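Local coordinates for phosphoenolpyruvate--glycerone phosphotransferase (Enterococcus faecalis, PDB 3B48), which probably serves as the phosphoryl-donor subunit of the dihydroxyacetone kinase complex, relaying phosphoryl groups derived from phosphoenolpyruvate toward dihydroxyacetone, at residues B[58-72]-B[91-105]. Residues are numbered along the deposited sequence; the frame is centred on the assembly and turned at random.
Sequences INEADSDREFLIFAD and QQKHYHLVDAPLVEG
Ile69 and Tyr95 show how neighbouring parallel strands fit bump into hollow: the CD1 methyl of Ile69 sits over one face of the Tyr95 ring, 3.7 Å from its centroid, as a CH-pi contact. The ring is laid across that methyl because Tyr95 carries CG opposite its backbone N (chi1 -174°), and its OH runs on to Ser80 O in helix 75-84. Beside it, Ile69 CG2 meets Leu97 CD2 on the same face of the sheet.

The other face repeats the theme. Val98 presses CG2 over one face of the Phe70 ring, offset toward the rim, while Leu68 CB touches the same methyl at 3.9 Å. Gly105, without a side chain, lets Phe70 CE1 come within 3.3 Å of its backbone C, and Leu102 CD1 packs on Phe70 CB. Back toward the start of the strand, Leu68 CD2 lies against His96 CD2.

On the Leu68 and His96 face, at the start of strand 66-71, the contact turns polar. Glu66, bent at chi2, offers OE1 to two imidazoles approaching from opposite faces of the carboxylate plane: His96 NE2, at 3.0 Å on the anti side, with OE1 lying in the plane of the His96 ring, and His94 ND1, at 3.2 Å, on the syn side.

Backbone bonds join Phe67 N to His94 O, His96 N to Phe67 O, Ile69 N to His96 O and Val98 N to Ile69 O. Past the last bond the strands part, and a water accepts from Ala71 N and lies within hydrogen-bonding distance of Val98 O and Ala100 O. Strand 95-97 thus borders strand 66-71 at one edge of the chain's four-stranded parallel sheet, order 2-1-3-4, flanked by helices 75-84 and 119-127: the alpha/beta sandwich of the mannose-family EIIA domain.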
loop_
_atom_site.group_PDB
_atom_site.type_symbol
_atom_site.label_atom_id
_atom_site.label_comp_id
_atom_site.label_asym_id
_atom_site.label_seq_id
_atom_site.Cartn_x
_atom_site.Cartn_y
_atom_site.Cartn_z
ATOM N N ILE B 58 -14.960 -11.414 -10.975
ATOM C CA ILE B 58 -15.838 -12.363 -10.274
ATOM C C ILE B 58 -16.683 -13.231 -11.231
ATOM O O ILE B 58 -16.826 -14.433 -11.032
ATOM C CB ILE B 58 -16.817 -11.665 -9.298
ATOM C CG1 ILE B 58 -16.136 -10.644 -8.364
ATOM C CG2 ILE B 58 -17.763 -12.693 -8.616
ATOM C CD1 ILE B 58 -15.048 -11.137 -7.562
ATOM N N ASN B 59 -17.236 -12.622 -12.267
ATOM C CA ASN B 59 -18.020 -13.370 -13.234
ATOM C C ASN B 59 -17.181 -14.364 -14.072
ATOM O O ASN B 59 -17.696 -15.385 -14.512
ATOM C CB ASN B 59 -18.832 -12.425 -14.128
ATOM C CG ASN B 59 -20.205 -12.081 -13.538
ATOM O OD1 ASN B 59 -20.818 -12.883 -12.823
ATOM N ND2 ASN B 59 -20.700 -10.892 -13.859
ATOM N N GLU B 60 -15.899 -14.070 -14.267
ATOM C CA GLU B 60 -15.032 -14.900 -15.097
ATOM C C GLU B 60 -14.357 -16.022 -14.295
ATOM O O GLU B 60 -13.846 -16.982 -14.869
ATOM C CB GLU B 60 -13.990 -14.035 -15.835
ATOM C CG GLU B 60 -14.551 -13.385 -17.108
ATOM C CD GLU B 60 -14.035 -11.964 -17.386
ATOM O OE1 GLU B 60 -13.193 -11.435 -16.614
ATOM O OE2 GLU B 60 -14.488 -11.369 -18.393
ATOM N N ALA B 61 -14.390 -15.893 -12.970
ATOM C CA ALA B 61 -13.819 -16.879 -12.050
ATOM C C ALA B 61 -14.790 -18.040 -11.783
ATOM O O ALA B 61 -15.970 -17.957 -12.118
ATOM C CB ALA B 61 -13.424 -16.197 -10.731
ATOM N N ASP B 62 -14.270 -19.131 -11.207
ATOM C CA ASP B 62 -15.102 -20.226 -10.732
ATOM C C ASP B 62 -15.997 -19.774 -9.559
ATOM O O ASP B 62 -15.676 -18.814 -8.862
ATOM C CB ASP B 62 -14.228 -21.426 -10.319
ATOM C CG ASP B 62 -13.604 -22.160 -11.521
ATOM O OD1 ASP B 62 -14.129 -22.025 -12.649
ATOM O OD2 ASP B 62 -12.589 -22.872 -11.334
ATOM N N SER B 63 -17.114 -20.481 -9.356
ATOM C CA SER B 63 -18.096 -20.147 -8.305
ATOM C C SER B 63 -17.637 -20.582 -6.894
ATOM O O SER B 63 -18.290 -20.287 -5.885
ATOM C CB SER B 63 -19.437 -20.814 -8.631
ATOM O OG SER B 63 -19.790 -20.625 -9.991
ATOM N N ASP B 64 -16.519 -21.294 -6.835
ATOM C CA ASP B 64 -16.089 -21.876 -5.587
ATOM C C ASP B 64 -14.942 -21.132 -4.936
ATOM O O ASP B 64 -14.201 -21.719 -4.150
ATOM C CB ASP B 64 -15.794 -23.380 -5.746
ATOM C CG ASP B 64 -14.699 -23.689 -6.760
ATOM O OD1 ASP B 64 -14.194 -22.774 -7.447
ATOM O OD2 ASP B 64 -14.350 -24.890 -6.861
ATOM N N ARG B 65 -14.808 -19.848 -5.279
ATOM C CA ARG B 65 -13.861 -18.941 -4.646
ATOM C C ARG B 65 -14.492 -18.009 -3.585
ATOM O O ARG B 65 -15.651 -17.573 -3.686
ATOM C CB ARG B 65 -13.142 -18.036 -5.678
ATOM C CG ARG B 65 -12.967 -18.553 -7.106
ATOM C CD ARG B 65 -11.965 -19.671 -7.223
ATOM N NE ARG B 65 -10.608 -19.262 -6.877
ATOM C CZ ARG B 65 -9.520 -19.996 -7.081
ATOM N NH1 ARG B 65 -9.614 -21.192 -7.652
ATOM N NH2 ARG B 65 -8.336 -19.532 -6.718
ATOM N N GLU B 66 -13.685 -17.701 -2.578
ATOM C CA GLU B 66 -13.891 -16.534 -1.720
ATOM C C GLU B 66 -13.116 -15.377 -2.287
ATOM O O GLU B 66 -11.924 -15.511 -2.564
ATOM C CB GLU B 66 -13.389 -16.818 -0.303
ATOM C CG GLU B 66 -13.975 -18.099 0.240
ATOM C CD GLU B 66 -15.497 -18.049 0.314
ATOM O OE1 GLU B 66 -16.060 -16.920 0.389
ATOM O OE2 GLU B 66 -16.112 -19.143 0.318
ATOM N N PHE B 67 -13.786 -14.246 -2.475
ATOM C CA PHE B 67 -13.143 -13.078 -3.101
ATOM C C PHE B 67 -12.922 -11.972 -2.092
ATOM O O PHE B 67 -13.895 -11.403 -1.561
ATOM C CB PHE B 67 -13.955 -12.542 -4.281
ATOM C CG PHE B 67 -14.229 -13.569 -5.358
ATOM C CD1 PHE B 67 -13.277 -13.827 -6.358
ATOM C CD2 PHE B 67 -15.450 -14.253 -5.389
ATOM C CE1 PHE B 67 -13.519 -14.760 -7.349
ATOM C CE2 PHE B 67 -15.714 -15.193 -6.366
ATOM C CZ PHE B 67 -14.761 -15.456 -7.358
ATOM N N LEU B 68 -11.641 -11.680 -1.858
ATOM C CA LEU B 68 -11.175 -10.634 -0.917
ATOM C C LEU B 68 -10.772 -9.355 -1.629
ATOM O O LEU B 68 -9.843 -9.352 -2.456
ATOM C CB LEU B 68 -9.991 -11.144 -0.081
ATOM C CG LEU B 68 -10.011 -12.589 0.432
ATOM C CD1 LEU B 68 -9.021 -12.747 1.580
ATOM C CD2 LEU B 68 -11.402 -13.128 0.829
ATOM N N ILE B 69 -11.495 -8.279 -1.334
ATOM C CA ILE B 69 -11.315 -6.992 -2.037
ATOM C C ILE B 69 -10.559 -5.951 -1.199
ATOM O O ILE B 69 -11.029 -5.568 -0.135
ATOM C CB ILE B 69 -12.682 -6.409 -2.587
ATOM C CG1 ILE B 69 -13.120 -7.134 -3.866
ATOM C CG2 ILE B 69 -12.541 -4.966 -2.982
ATOM C CD1 ILE B 69 -13.733 -8.478 -3.663
ATOM N N PHE B 70 -9.376 -5.552 -1.676
ATOM C CA PHE B 70 -8.590 -4.477 -1.091
ATOM C C PHE B 70 -8.557 -3.231 -2.015
ATOM O O PHE B 70 -8.420 -3.354 -3.232
ATOM C CB PHE B 70 -7.154 -4.924 -0.792
ATOM C CG PHE B 70 -7.065 -6.164 0.031
ATOM C CD1 PHE B 70 -6.657 -6.102 1.359
ATOM C CD2 PHE B 70 -7.409 -7.403 -0.503
ATOM C CE1 PHE B 70 -6.592 -7.250 2.128
ATOM C CE2 PHE B 70 -7.315 -8.558 0.271
ATOM C CZ PHE B 70 -6.923 -8.478 1.579
ATOM N N ALA B 71 -8.710 -2.051 -1.422
ATOM C CA ALA B 71 -8.578 -0.778 -2.144
ATOM C C ALA B 71 -7.682 0.153 -1.339
ATOM O O ALA B 71 -7.494 -0.028 -0.127
ATOM C CB ALA B 71 -9.945 -0.134 -2.408
ATOM N N ASP B 72 -7.086 1.131 -2.000
ATOM C CA ASP B 72 -6.364 2.137 -1.236
ATOM C C ASP B 72 -7.269 3.317 -0.883
ATOM O O ASP B 72 -7.573 3.546 0.282
ATOM C CB ASP B 72 -5.085 2.583 -1.928
ATOM C CG ASP B 72 -5.263 2.886 -3.445
ATOM O OD1 ASP B 72 -6.403 3.099 -3.951
ATOM O OD2 ASP B 72 -4.202 2.937 -4.122
ATOM N N GLN B 91 -23.354 -14.519 -5.079
ATOM C CA GLN B 91 -22.002 -13.942 -5.245
ATOM C C GLN B 91 -21.607 -13.013 -4.097
ATOM O O GLN B 91 -20.429 -12.938 -3.731
ATOM C CB GLN B 91 -21.879 -13.177 -6.571
ATOM C CG GLN B 91 -22.024 -14.033 -7.815
ATOM C CD GLN B 91 -22.040 -13.215 -9.113
ATOM O OE1 GLN B 91 -22.700 -12.180 -9.216
ATOM N NE2 GLN B 91 -21.329 -13.705 -10.113
ATOM N N GLN B 92 -22.593 -12.305 -3.548
ATOM C CA GLN B 92 -22.389 -11.420 -2.422
ATOM C C GLN B 92 -21.897 -12.173 -1.204
ATOM O O GLN B 92 -21.078 -11.663 -0.456
ATOM C CB GLN B 92 -23.677 -10.652 -2.109
ATOM C CG GLN B 92 -23.929 -9.429 -3.021
ATOM C CD GLN B 92 -25.323 -8.839 -2.829
ATOM O OE1 GLN B 92 -26.185 -9.481 -2.252
ATOM N NE2 GLN B 92 -25.554 -7.629 -3.336
ATOM N N LYS B 93 -22.372 -13.397 -1.023
ATOM C CA LYS B 93 -22.008 -14.243 0.122
ATOM C C LYS B 93 -20.521 -14.655 0.066
ATOM O O LYS B 93 -19.905 -15.020 1.082
ATOM C CB LYS B 93 -22.956 -15.457 0.187
ATOM C CG LYS B 93 -22.555 -16.563 1.171
ATOM C CD LYS B 93 -23.746 -17.362 1.661
ATOM C CE LYS B 93 -24.519 -16.609 2.755
ATOM N NZ LYS B 93 -25.959 -16.996 2.741
ATOM N N HIS B 94 -19.954 -14.560 -1.135
ATOM C CA HIS B 94 -18.550 -14.841 -1.348
ATOM C C HIS B 94 -17.682 -13.597 -1.585
ATOM O O HIS B 94 -16.526 -13.728 -1.948
ATOM C CB HIS B 94 -18.403 -15.869 -2.475
ATOM C CG HIS B 94 -19.073 -17.169 -2.169
ATOM N ND1 HIS B 94 -18.829 -17.873 -1.005
ATOM C CD2 HIS B 94 -20.008 -17.876 -2.847
ATOM C CE1 HIS B 94 -19.576 -18.962 -0.988
ATOM N NE2 HIS B 94 -20.295 -18.992 -2.096
ATOM N N TYR B 95 -18.241 -12.402 -1.369
ATOM C CA TYR B 95 -17.526 -11.138 -1.625
ATOM C C TYR B 95 -17.214 -10.415 -0.319
ATOM O O TYR B 95 -18.129 -10.057 0.457
ATOM C CB TYR B 95 -18.384 -10.261 -2.518
ATOM C CG TYR B 95 -17.793 -8.950 -3.041
ATOM C CD1 TYR B 95 -17.403 -8.856 -4.378
ATOM C CD2 TYR B 95 -17.726 -7.780 -2.246
ATOM C CE1 TYR B 95 -16.919 -7.671 -4.903
ATOM C CE2 TYR B 95 -17.237 -6.570 -2.787
ATOM C CZ TYR B 95 -16.844 -6.552 -4.127
ATOM O OH TYR B 95 -16.375 -5.449 -4.748
ATOM N N HIS B 96 -15.921 -10.202 -0.074
ATOM C CA HIS B 96 -15.464 -9.661 1.218
ATOM C C HIS B 96 -14.630 -8.400 1.043
ATOM O O HIS B 96 -13.474 -8.458 0.574
ATOM C CB HIS B 96 -14.653 -10.690 2.042
ATOM C CG HIS B 96 -15.159 -12.108 1.964
ATOM N ND1 HIS B 96 -16.078 -12.626 2.848
ATOM C CD2 HIS B 96 -14.833 -13.124 1.127
ATOM C CE1 HIS B 96 -16.313 -13.893 2.550
ATOM N NE2 HIS B 96 -15.570 -14.218 1.505
ATOM N N LEU B 97 -15.209 -7.272 1.444
ATOM C CA LEU B 97 -14.524 -5.995 1.498
ATOM C C LEU B 97 -13.629 -5.997 2.722
ATOM O O LEU B 97 -14.114 -6.029 3.865
ATOM C CB LEU B 97 -15.530 -4.846 1.637
ATOM C CG LEU B 97 -16.448 -4.550 0.462
ATOM C CD1 LEU B 97 -17.571 -3.609 0.898
ATOM C CD2 LEU B 97 -15.674 -3.990 -0.728
ATOM N N VAL B 98 -12.321 -5.953 2.504
ATOM C CA VAL B 98 -11.427 -6.139 3.628
ATOM C C VAL B 98 -11.002 -4.786 4.124
ATOM O O VAL B 98 -10.316 -4.041 3.424
ATOM C CB VAL B 98 -10.193 -7.026 3.313
ATOM C CG1 VAL B 98 -9.564 -7.558 4.620
ATOM C CG2 VAL B 98 -10.560 -8.181 2.407
ATOM N N ASP B 99 -11.441 -4.452 5.335
ATOM C CA ASP B 99 -11.080 -3.174 5.931
ATOM C C ASP B 99 -9.634 -3.227 6.398
ATOM O O ASP B 99 -9.343 -3.449 7.573
ATOM C CB ASP B 99 -12.017 -2.820 7.073
ATOM C CG ASP B 99 -12.098 -1.333 7.293
ATOM O OD1 ASP B 99 -11.086 -0.647 7.052
ATOM O OD2 ASP B 99 -13.166 -0.841 7.696
ATOM N N ALA B 100 -8.727 -3.002 5.450
ATOM C CA ALA B 100 -7.291 -3.190 5.662
ATOM C C ALA B 100 -6.514 -2.372 4.640
ATOM O O ALA B 100 -7.024 -2.132 3.543
ATOM C CB ALA B 100 -6.921 -4.693 5.541
ATOM N N PRO B 101 -5.270 -1.964 4.978
ATOM C CA PRO B 101 -4.534 -1.216 3.974
ATOM C C PRO B 101 -4.195 -2.108 2.802
ATOM O O PRO B 101 -4.079 -3.328 2.966
ATOM C CB PRO B 101 -3.274 -0.742 4.701
ATOM C CG PRO B 101 -3.138 -1.582 5.898
ATOM C CD PRO B 101 -4.488 -2.173 6.212
ATOM N N LEU B 102 -4.068 -1.479 1.630
ATOM C CA LEU B 102 -3.920 -2.156 0.375
ATOM C C LEU B 102 -2.708 -3.131 0.291
ATOM O O LEU B 102 -2.907 -4.343 0.061
ATOM C CB LEU B 102 -3.907 -1.129 -0.780
ATOM C CG LEU B 102 -3.740 -1.701 -2.189
ATOM C CD1 LEU B 102 -4.892 -2.669 -2.626
ATOM C CD2 LEU B 102 -3.537 -0.622 -3.211
ATOM N N VAL B 103 -1.480 -2.609 0.421
ATOM C CA VAL B 103 -0.277 -3.450 0.300
ATOM C C VAL B 103 -0.192 -4.474 1.451
ATOM O O VAL B 103 -0.159 -5.702 1.227
ATOM C CB VAL B 103 1.048 -2.605 0.239
ATOM C CG1 VAL B 103 2.285 -3.550 0.144
ATOM C CG2 VAL B 103 1.028 -1.630 -0.943
ATOM N N GLU B 104 -0.179 -3.944 2.671
ATOM C CA GLU B 104 0.001 -4.742 3.859
ATOM C C GLU B 104 -1.144 -5.698 4.151
ATOM O O GLU B 104 -0.897 -6.825 4.526
ATOM C CB GLU B 104 0.324 -3.865 5.070
ATOM C CG GLU B 104 1.585 -2.978 4.886
ATOM C CD GLU B 104 1.263 -1.582 4.305
ATOM O OE1 GLU B 104 0.189 -1.373 3.683
ATOM O OE2 GLU B 104 2.089 -0.682 4.484
ATOM N N GLY B 105 -2.389 -5.267 3.983
ATOM C CA GLY B 105 -3.536 -6.188 4.091
ATOM C C GLY B 105 -3.441 -7.370 3.134
ATOM O O GLY B 105 -3.498 -8.535 3.551
HETATM O O HOH W 1 -8.781 -2.708 1.407
#